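Local coordinates for iron aquisition yersiniabactin synthesis enzyme, YbtT (Escherichia coli, PDB 6BA9), which is a low-specificity type II thioesterase that maintains production of the metallophore yersiniabactin by its non-ribosomal peptide and polyketide assembly line, at residues F22-S26 with A167-A171; I63-A67 with Q94-T99; L84-A90 with Q111-G117; C100-E104 with C183-T188. The protein carries 1 engineered substitution. One frame throughout, in Å; residues are numbered along the deposited sequence.

Contact 1. Residues F22-S26 with A167-A171; sequences FAGGS and ADFYA
D168 OD2 is gripped from two directions: the backbone N of G24 donates to it across the contact at 2.7 Å, and R51 NH1 meets it in a salt bridge. The G24 bond has an N-H...O angle of 156° and uses the anti lone pair of OD2, the one turned away from OD1. With chi1 at -70°, CG stands anti to the carbonyl carbon of D168, and this swings the carboxylate off helix 155-174 to the loop. F22-G25 form a type II beta turn, closed by G25 N to F22 O at 2.8 Å; G24, at the third position with a phi of 78°, as type II turns favour in glycine, gives its N-H to the acid. In the alpha/beta-hydrolase fold the loop after strand 16-20 commonly contributes to the oxyanion hole, so the bond probably helps fix that loop against a helix that probably belongs to the lid region, inserted between strands 112-116 and 190-195. A23 supplies the apolar half. Its CB sits over one face of the F169 ring, offset toward the rim, 3.7 Å from CE2, a CH-pi contact. The same methyl also lies 3.9 Å from D168 CB, while M91 of helix 91-105 touches both A23 and D168.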
# COMPACT_ATOMS: atom_id res chain seq x y z
N PHE A 22 2.33 -2.48 3.32
CA PHE A 22 1.38 -3.35 4.00
C PHE A 22 1.44 -3.14 5.52
O PHE A 22 2.32 -2.46 6.06
CB PHE A 22 1.66 -4.81 3.62
CG PHE A 22 3.11 -5.19 3.70
CD1 PHE A 22 3.90 -5.21 2.56
CD2 PHE A 22 3.70 -5.49 4.92
CE1 PHE A 22 5.26 -5.54 2.63
CE2 PHE A 22 5.05 -5.82 5.00
CZ PHE A 22 5.82 -5.84 3.86
N ALA A 23 0.46 -3.72 6.21
CA ALA A 23 0.40 -3.64 7.67
C ALA A 23 1.64 -4.30 8.26
O ALA A 23 2.05 -5.39 7.85
CB ALA A 23 -0.85 -4.34 8.19
N GLY A 24 2.24 -3.62 9.24
CA GLY A 24 3.50 -4.05 9.79
C GLY A 24 4.69 -3.72 8.93
O GLY A 24 5.83 -4.02 9.32
N GLY A 25 4.48 -3.10 7.77
CA GLY A 25 5.58 -2.75 6.91
C GLY A 25 6.42 -1.61 7.47
O GLY A 25 5.97 -0.79 8.28
N SER A 26 7.66 -1.55 7.00
CA SER A 26 8.61 -0.51 7.38
C SER A 26 9.71 -0.53 6.33
O SER A 26 9.71 -1.37 5.44
CB SER A 26 9.18 -0.75 8.78
OG SER A 26 9.97 -1.93 8.80
N ALA A 167 -2.06 -1.76 15.93
CA ALA A 167 -2.58 -0.51 15.40
C ALA A 167 -2.81 -0.61 13.89
O ALA A 167 -3.87 -0.25 13.38
CB ALA A 167 -1.62 0.64 15.73
N ASP A 168 -1.81 -1.12 13.17
CA ASP A 168 -1.93 -1.24 11.72
C ASP A 168 -3.09 -2.17 11.35
O ASP A 168 -3.90 -1.86 10.47
CB ASP A 168 -0.64 -1.82 11.10
CG ASP A 168 0.56 -0.88 11.14
OD1 ASP A 168 0.49 0.26 11.63
OD2 ASP A 168 1.63 -1.36 10.68
N PHE A 169 -3.15 -3.35 11.99
CA PHE A 169 -4.19 -4.31 11.65
C PHE A 169 -5.58 -3.82 12.06
O PHE A 169 -6.57 -4.08 11.35
CB PHE A 169 -3.85 -5.70 12.19
CG PHE A 169 -2.95 -6.48 11.27
CD1 PHE A 169 -3.50 -7.26 10.28
CD2 PHE A 169 -1.58 -6.44 11.40
CE1 PHE A 169 -2.68 -7.97 9.42
CE2 PHE A 169 -0.77 -7.17 10.52
CZ PHE A 169 -1.34 -7.91 9.57
N TYR A 170 -5.68 -3.10 13.17
CA TYR A 170 -6.96 -2.49 13.53
C TYR A 170 -7.39 -1.48 12.46
O TYR A 170 -8.54 -1.48 12.02
CB TYR A 170 -6.93 -1.85 14.92
CG TYR A 170 -8.28 -1.22 15.23
CD1 TYR A 170 -8.55 0.11 14.88
CD2 TYR A 170 -9.29 -1.96 15.80
CE1 TYR A 170 -9.78 0.66 15.10
CE2 TYR A 170 -10.53 -1.40 16.04
CZ TYR A 170 -10.77 -0.11 15.69
OH TYR A 170 -12.01 0.46 15.91
N ALA A 171 -6.46 -0.64 12.00
CA ALA A 171 -6.79 0.32 10.96
C ALA A 171 -7.31 -0.39 9.72
O ALA A 171 -8.32 0.01 9.14
CB ALA A 171 -5.57 1.15 10.60

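Contact 2. Residues I63-A67 with Q94-T99; sequences ITQLA and QVAFET
I63 and Q94 cross at about a right angle, the isoleucine laying its CD1 3.5 Å from Q94 OE1. That amide oxygen is engaged by T172 OG1, so the methyl group packs on an acceptor whose polar need is met elsewhere. With chi1 at -64°, I63 CG2 is anti to its backbone N and drops onto the start of the Q94-T99 segment, whereas CG1 carries CD1 to V95 CG2 at 3.8 Å. The I63 and V95 side chains meet at a slant, and L66 CD1 reaches the same CG2 from a further slanting approach at 4.1 Å. A67 fits closely, its CB 3.5 Å from E98 CB; a side chain this small permits the approach of helices whose local axes come within 8.3 Å at a crossing angle of -58°. T99 turns its hydroxyl back on its own helix, OG1 donating to V95 O at 2.7 Å from above the carbonyl plane, and thereby offers A67 CA an already bonded oxygen. At the margin the exposed T64 runs beside the buried E98, pointing the same way, with the carboxylate of E98 held by R101, Y175 and Y177. Helices 63-77 and 91-105 thus pack together on one face of the alpha/beta-hydrolase sheet, with A96 and F97 of the latter resting on strand 112-116.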
# COMPACT_ATOMS: atom_id res chain seq x y z
N ILE A 63 -7.27 4.34 8.49
CA ILE A 63 -6.82 4.48 7.11
C ILE A 63 -7.03 5.91 6.61
O ILE A 63 -6.16 6.49 5.95
CB ILE A 63 -7.55 3.46 6.21
CG1 ILE A 63 -7.20 2.02 6.61
CG2 ILE A 63 -7.27 3.73 4.72
CD1 ILE A 63 -5.69 1.68 6.55
N THR A 64 -8.20 6.49 6.87
CA THR A 64 -8.48 7.82 6.34
C THR A 64 -7.59 8.88 6.99
O THR A 64 -7.23 9.86 6.34
CB THR A 64 -9.99 8.15 6.43
OG1 THR A 64 -10.45 7.95 7.76
CG2 THR A 64 -10.81 7.29 5.49
N GLN A 65 -7.23 8.70 8.27
CA GLN A 65 -6.29 9.63 8.91
C GLN A 65 -4.91 9.55 8.26
O GLN A 65 -4.27 10.58 7.99
CB GLN A 65 -6.16 9.33 10.40
CG GLN A 65 -7.30 9.77 11.25
CD GLN A 65 -7.13 9.34 12.69
OE1 GLN A 65 -6.03 8.93 13.11
NE2 GLN A 65 -8.22 9.41 13.46
N LEU A 66 -4.43 8.34 8.01
CA LEU A 66 -3.16 8.19 7.30
C LEU A 66 -3.20 8.85 5.93
O LEU A 66 -2.25 9.52 5.52
CB LEU A 66 -2.83 6.70 7.16
CG LEU A 66 -2.40 5.99 8.45
CD1 LEU A 66 -2.48 4.47 8.27
CD2 LEU A 66 -1.00 6.40 8.85
N ALA A 67 -4.31 8.66 5.20
CA ALA A 67 -4.47 9.23 3.87
C ALA A 67 -4.50 10.75 3.90
O ALA A 67 -3.98 11.40 3.00
CB ALA A 67 -5.77 8.71 3.26
N GLN A 94 -5.37 0.54 0.54
CA GLN A 94 -6.47 1.31 1.10
C GLN A 94 -6.04 2.75 1.32
O GLN A 94 -6.77 3.68 0.99
CB GLN A 94 -6.93 0.70 2.42
CG GLN A 94 -7.38 -0.76 2.34
CD GLN A 94 -7.46 -1.42 3.68
OE1 GLN A 94 -6.73 -1.07 4.61
NE2 GLN A 94 -8.33 -2.41 3.80
N VAL A 95 -4.83 2.95 1.86
CA VAL A 95 -4.32 4.30 2.06
C VAL A 95 -4.10 5.00 0.72
O VAL A 95 -4.45 6.17 0.56
CB VAL A 95 -3.05 4.30 2.92
CG1 VAL A 95 -2.53 5.73 3.06
CG2 VAL A 95 -3.33 3.72 4.31
N ALA A 96 -3.53 4.29 -0.26
CA ALA A 96 -3.29 4.88 -1.57
C ALA A 96 -4.60 5.31 -2.22
O ALA A 96 -4.68 6.40 -2.78
CB ALA A 96 -2.56 3.88 -2.47
N PHE A 97 -5.62 4.46 -2.14
CA PHE A 97 -6.94 4.80 -2.67
C PHE A 97 -7.50 6.05 -2.00
O PHE A 97 -7.94 7.00 -2.69
CB PHE A 97 -7.87 3.61 -2.45
CG PHE A 97 -9.31 3.89 -2.78
CD1 PHE A 97 -9.71 4.17 -4.07
CD2 PHE A 97 -10.26 3.85 -1.79
CE1 PHE A 97 -11.06 4.40 -4.35
CE2 PHE A 97 -11.60 4.07 -2.07
CZ PHE A 97 -11.99 4.35 -3.35
N GLU A 98 -7.51 6.09 -0.66
CA GLU A 98 -8.08 7.24 0.04
C GLU A 98 -7.25 8.51 -0.18
O GLU A 98 -7.81 9.61 -0.26
CB GLU A 98 -8.26 6.92 1.53
CG GLU A 98 -9.32 5.86 1.84
CD GLU A 98 -10.74 6.33 1.60
OE1 GLU A 98 -10.96 7.57 1.50
OE2 GLU A 98 -11.62 5.46 1.49
N THR A 99 -5.93 8.37 -0.32
CA THR A 99 -5.09 9.50 -0.68
C THR A 99 -5.42 10.01 -2.07
O THR A 99 -5.55 11.23 -2.28
CB THR A 99 -3.62 9.09 -0.60
OG1 THR A 99 -3.30 8.66 0.73
CG2 THR A 99 -2.69 10.25 -0.94

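Contact 3. Residues L84-A90 with Q111-G117; sequences LLLAGHA and QGLIISG. Engineered in segment 84-90: A90 (natural residue Ser).
Strands 84-89 and 112-116 run parallel, their local axes inclined by 8°, with L86 N bonded to G112 O, I114 N to L86 O, G88 N to I114 O and S116 N to G88 O, an alternation that pairs L85 with G112 and H89 with S116. Beyond the last pair A90 N donates to S116 O at 2.9 Å, so the pairing runs through to the start of helix 91-105. A90, an engineered substitution of serine, keeps phi/psi of 58°/-124°, the strained backbone of the nucleophile elbow, where the natural serine is probably the nucleophile as in related hydrolases.

On the face shared by L85, A87 and H89, side chains of one strand meet the other strand. L85 CD2 lies 3.6 Å from G112 CA, over a position without a side chain. A87 CB meets I114 CB at 3.8 Å, and I114 CD1 folds back to L86 O at 3.7 Å. Nearer the elbow, H89 ND1 and S116 OG share a 2.8 Å hydrogen bond at the ring edge; H89 CG and S116 OG both stand anti to their backbone N, which turns the two side chains to each other. H226 O holds H89 NE2 and S116 OG is also hydrogen-bonded to Y228 OH, tying this pair to the loop of H226, probably the family's catalytic histidine. On the opposite face L86 CB packs on L113 CD1 at 4.1 Å, beneath helix 91-105. This is the beta-alpha-beta crossover at the middle of the sheet, flanked by strand 16-20 beside 84-89 and strand 190-195 beside 112-116.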
# COMPACT_ATOMS: atom_id res chain seq x y z
N LEU A 84 2.42 12.06 -10.93
CA LEU A 84 2.40 11.34 -9.66
C LEU A 84 1.65 10.03 -9.84
O LEU A 84 0.51 10.00 -10.33
CB LEU A 84 1.72 12.18 -8.58
CG LEU A 84 1.54 11.47 -7.23
CD1 LEU A 84 2.88 11.23 -6.53
CD2 LEU A 84 0.64 12.29 -6.33
N LEU A 85 2.30 8.94 -9.43
CA LEU A 85 1.68 7.62 -9.36
C LEU A 85 1.60 7.18 -7.90
O LEU A 85 2.62 7.21 -7.19
CB LEU A 85 2.50 6.61 -10.16
CG LEU A 85 2.69 6.93 -11.65
CD1 LEU A 85 3.69 5.95 -12.27
CD2 LEU A 85 1.37 6.85 -12.38
N LEU A 86 0.42 6.81 -7.44
CA LEU A 86 0.23 6.31 -6.09
C LEU A 86 0.01 4.81 -6.14
O LEU A 86 -0.81 4.34 -6.93
CB LEU A 86 -1.01 6.93 -5.44
CG LEU A 86 -0.85 8.35 -4.96
CD1 LEU A 86 -2.24 8.95 -4.67
CD2 LEU A 86 0.00 8.37 -3.72
N ALA A 87 0.74 4.06 -5.33
CA ALA A 87 0.63 2.61 -5.28
C ALA A 87 0.54 2.15 -3.83
O ALA A 87 1.05 2.80 -2.92
CB ALA A 87 1.83 1.94 -5.92
N GLY A 88 -0.10 1.01 -3.61
CA GLY A 88 -0.11 0.40 -2.29
C GLY A 88 -0.44 -1.07 -2.38
O GLY A 88 -1.14 -1.50 -3.29
N HIS A 89 0.08 -1.83 -1.42
CA HIS A 89 -0.15 -3.27 -1.32
C HIS A 89 -0.85 -3.57 0.00
O HIS A 89 -0.42 -3.11 1.06
CB HIS A 89 1.18 -4.03 -1.37
CG HIS A 89 1.02 -5.51 -1.48
ND1 HIS A 89 0.51 -6.15 -2.60
CD2 HIS A 89 1.30 -6.50 -0.58
CE1 HIS A 89 0.52 -7.45 -2.40
NE2 HIS A 89 0.99 -7.69 -1.18
N ALA A 90 -1.92 -4.35 -0.07
CA ALA A 90 -2.69 -4.78 1.11
C ALA A 90 -3.18 -3.53 1.84
O ALA A 90 -3.82 -2.68 1.19
CB ALA A 90 -1.90 -5.81 1.92
N GLN A 111 -1.69 10.91 -11.77
CA GLN A 111 -1.68 10.27 -13.09
C GLN A 111 -2.01 8.79 -13.05
O GLN A 111 -2.36 8.21 -14.09
CB GLN A 111 -0.33 10.50 -13.77
CG GLN A 111 -0.05 11.98 -13.96
CD GLN A 111 -1.11 12.68 -14.77
OE1 GLN A 111 -1.28 12.38 -15.95
NE2 GLN A 111 -1.85 13.60 -14.14
N GLY A 112 -1.94 8.15 -11.89
CA GLY A 112 -2.23 6.74 -11.84
C GLY A 112 -2.34 6.27 -10.41
O GLY A 112 -1.70 6.85 -9.52
N LEU A 113 -3.13 5.22 -10.21
CA LEU A 113 -3.35 4.55 -8.93
C LEU A 113 -3.15 3.05 -9.14
O LEU A 113 -3.78 2.47 -10.04
CB LEU A 113 -4.76 4.80 -8.41
CG LEU A 113 -5.15 4.06 -7.14
CD1 LEU A 113 -4.24 4.44 -5.95
CD2 LEU A 113 -6.63 4.28 -6.85
N ILE A 114 -2.29 2.44 -8.33
CA ILE A 114 -2.00 1.01 -8.39
C ILE A 114 -2.46 0.37 -7.08
O ILE A 114 -1.91 0.66 -6.00
CB ILE A 114 -0.52 0.71 -8.70
CG1 ILE A 114 -0.09 1.37 -10.03
CG2 ILE A 114 -0.29 -0.80 -8.75
CD1 ILE A 114 0.66 2.66 -9.86
N ILE A 115 -3.49 -0.47 -7.17
CA ILE A 115 -4.08 -1.19 -6.05
C ILE A 115 -3.60 -2.63 -6.16
O ILE A 115 -3.91 -3.31 -7.15
CB ILE A 115 -5.62 -1.11 -6.14
CG1 ILE A 115 -6.09 0.32 -6.00
CG2 ILE A 115 -6.30 -2.06 -5.16
CD1 ILE A 115 -5.85 0.93 -4.69
N SER A 116 -2.84 -3.10 -5.19
CA SER A 116 -2.24 -4.43 -5.22
C SER A 116 -2.65 -5.25 -4.01
O SER A 116 -2.56 -4.79 -2.86
CB SER A 116 -0.73 -4.22 -5.27
OG SER A 116 0.01 -5.43 -5.26
N GLY A 117 -3.05 -6.50 -4.25
CA GLY A 117 -3.19 -7.46 -3.17
C GLY A 117 -4.06 -7.03 -2.01
O GLY A 117 -3.68 -7.22 -0.85
O HOH W 1 0.08 13.98 -11.26

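Contact 4. Residues C100-E104 with C183-T188; sequences CRLLE and CPPLRT
C183 SG lies over one face of the R101 guanidinium, 4.0 Å above its plane and offset toward the rim, nearest NE. The extended R101 chain crosses L186 at about a right angle, and its NH1 is held by E98 in a salt bridge. The R187 guanidinium has P185 O over one face, and its plane stands 35° from that of the E104 carboxylate.

That carboxylate is the polar centre. R187 N donates to E104 OE2 on the syn side at 2.8 Å, nearly straight with an angle of 171°. OE1 takes two bonds from one face of its plane: T188 OG1 at 2.7 Å on the anti side, and T188 N at 3.0 Å from well above the plane. A water donating to both OE2 and P185 O adds a bridge to the loop. The fit depends on an extended E104 chain with CG anti to its backbone N (chi1 -173°), which carries the acid out from helix 91-105 to the two loop amides.

Apolar packing accompanies it. L186 puts CD2 3.7 Å from R101 CA and CD1 beside C100 CB, while C100 SG lies against T188, 3.6 Å from its CB. The 183-188 loop leads directly into strand 190-195, so these bonds join the C-terminal part of helix 91-105 to the approach to that strand.

Three protein donors and a water on one carboxylate would favour its negative charge, and the positively charged R187, whose NH1 is near but not touching, would probably add to that.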
# COMPACT_ATOMS: atom_id res chain seq x y z
N CYS A 100 -5.59 9.10 -3.01
CA CYS A 100 -5.93 9.47 -4.37
C CYS A 100 -7.28 10.17 -4.41
O CYS A 100 -7.45 11.15 -5.15
CB CYS A 100 -5.94 8.22 -5.25
SG CYS A 100 -5.95 8.56 -7.04
N ARG A 101 -8.23 9.71 -3.59
CA ARG A 101 -9.54 10.36 -3.49
C ARG A 101 -9.38 11.82 -3.11
O ARG A 101 -9.96 12.71 -3.75
CB ARG A 101 -10.39 9.60 -2.48
CG ARG A 101 -11.79 10.13 -2.22
CD ARG A 101 -12.73 9.01 -1.66
NE ARG A 101 -13.77 9.59 -0.82
CZ ARG A 101 -14.07 9.22 0.43
NH1 ARG A 101 -13.43 8.22 1.02
NH2 ARG A 101 -15.04 9.86 1.08
N LEU A 102 -8.58 12.10 -2.08
CA LEU A 102 -8.40 13.48 -1.64
C LEU A 102 -7.71 14.32 -2.72
O LEU A 102 -8.12 15.46 -2.97
CB LEU A 102 -7.58 13.51 -0.35
CG LEU A 102 -8.26 12.88 0.87
CD1 LEU A 102 -7.33 12.78 2.04
CD2 LEU A 102 -9.53 13.66 1.29
N LEU A 103 -6.67 13.80 -3.36
CA LEU A 103 -5.93 14.57 -4.35
C LEU A 103 -6.78 14.85 -5.58
O LEU A 103 -6.75 15.96 -6.13
CB LEU A 103 -4.65 13.85 -4.75
CG LEU A 103 -3.64 13.76 -3.62
CD1 LEU A 103 -2.45 12.99 -4.13
CD2 LEU A 103 -3.20 15.13 -3.12
N GLU A 104 -7.55 13.85 -6.02
CA GLU A 104 -8.45 14.04 -7.16
C GLU A 104 -9.49 15.10 -6.85
O GLU A 104 -9.75 15.99 -7.68
CB GLU A 104 -9.10 12.70 -7.52
CG GLU A 104 -9.92 12.69 -8.77
CD GLU A 104 -10.40 11.29 -9.10
OE1 GLU A 104 -9.58 10.35 -9.05
OE2 GLU A 104 -11.60 11.15 -9.35
N CYS A 183 -19.63 6.99 -2.00
CA CYS A 183 -19.04 8.17 -2.61
C CYS A 183 -18.88 7.95 -4.11
O CYS A 183 -19.04 6.83 -4.60
CB CYS A 183 -17.67 8.49 -2.02
SG CYS A 183 -16.50 7.17 -2.36
N PRO A 184 -18.55 9.01 -4.85
CA PRO A 184 -18.36 8.86 -6.28
C PRO A 184 -17.18 7.97 -6.59
O PRO A 184 -16.21 7.90 -5.81
CB PRO A 184 -18.10 10.30 -6.75
CG PRO A 184 -18.73 11.15 -5.71
CD PRO A 184 -18.50 10.42 -4.43
N PRO A 185 -17.19 7.27 -7.72
CA PRO A 185 -16.03 6.50 -8.13
C PRO A 185 -14.87 7.43 -8.46
O PRO A 185 -15.05 8.60 -8.81
CB PRO A 185 -16.51 5.75 -9.37
CG PRO A 185 -17.56 6.65 -9.94
CD PRO A 185 -18.25 7.28 -8.76
N LEU A 186 -13.67 6.90 -8.33
CA LEU A 186 -12.49 7.66 -8.67
C LEU A 186 -12.25 7.60 -10.16
O LEU A 186 -12.46 6.56 -10.79
CB LEU A 186 -11.28 7.08 -7.94
CG LEU A 186 -11.24 7.27 -6.42
CD1 LEU A 186 -9.82 6.99 -5.91
CD2 LEU A 186 -11.67 8.67 -6.02
N ARG A 187 -11.84 8.73 -10.73
CA ARG A 187 -11.57 8.83 -12.15
C ARG A 187 -10.10 8.69 -12.50
O ARG A 187 -9.77 8.53 -13.69
CB ARG A 187 -12.13 10.13 -12.71
CG ARG A 187 -13.64 10.08 -12.83
CD ARG A 187 -14.33 10.68 -11.62
NE ARG A 187 -15.78 10.47 -11.65
CZ ARG A 187 -16.65 11.19 -10.94
NH1 ARG A 187 -16.23 12.19 -10.18
NH2 ARG A 187 -17.95 10.92 -11.01
N THR A 188 -9.20 8.73 -11.53
CA THR A 188 -7.79 8.52 -11.82
C THR A 188 -7.61 7.14 -12.46
O THR A 188 -8.12 6.15 -11.93
CB THR A 188 -7.00 8.59 -10.51
OG1 THR A 188 -7.05 9.92 -9.96
CG2 THR A 188 -5.53 8.21 -10.72
O HOH W 2 -14.11 11.00 -7.61

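Contacts 2 and 3 form the buried core, whereas contacts 1 and 4 are only partly buried. Helix 91-105 runs through the set: contacts 2 and 4 both use it, and the strands of contact 3 flank it in the chain. Contact 2 joins its helices by packing without cross-helix hydrogen bonds, its polar groups being bonded within their helix or elsewhere; contact 3 is a run of backbone bonds with a polar pair at its elbow end. In contacts 1 and 4 an acid on a helix accepts from a loop, one backbone N-H in contact 1, two and a hydroxyl in contact 4. Those two lie about 23 Å apart between centres. F22 touches A90, linking contacts 1 and 3.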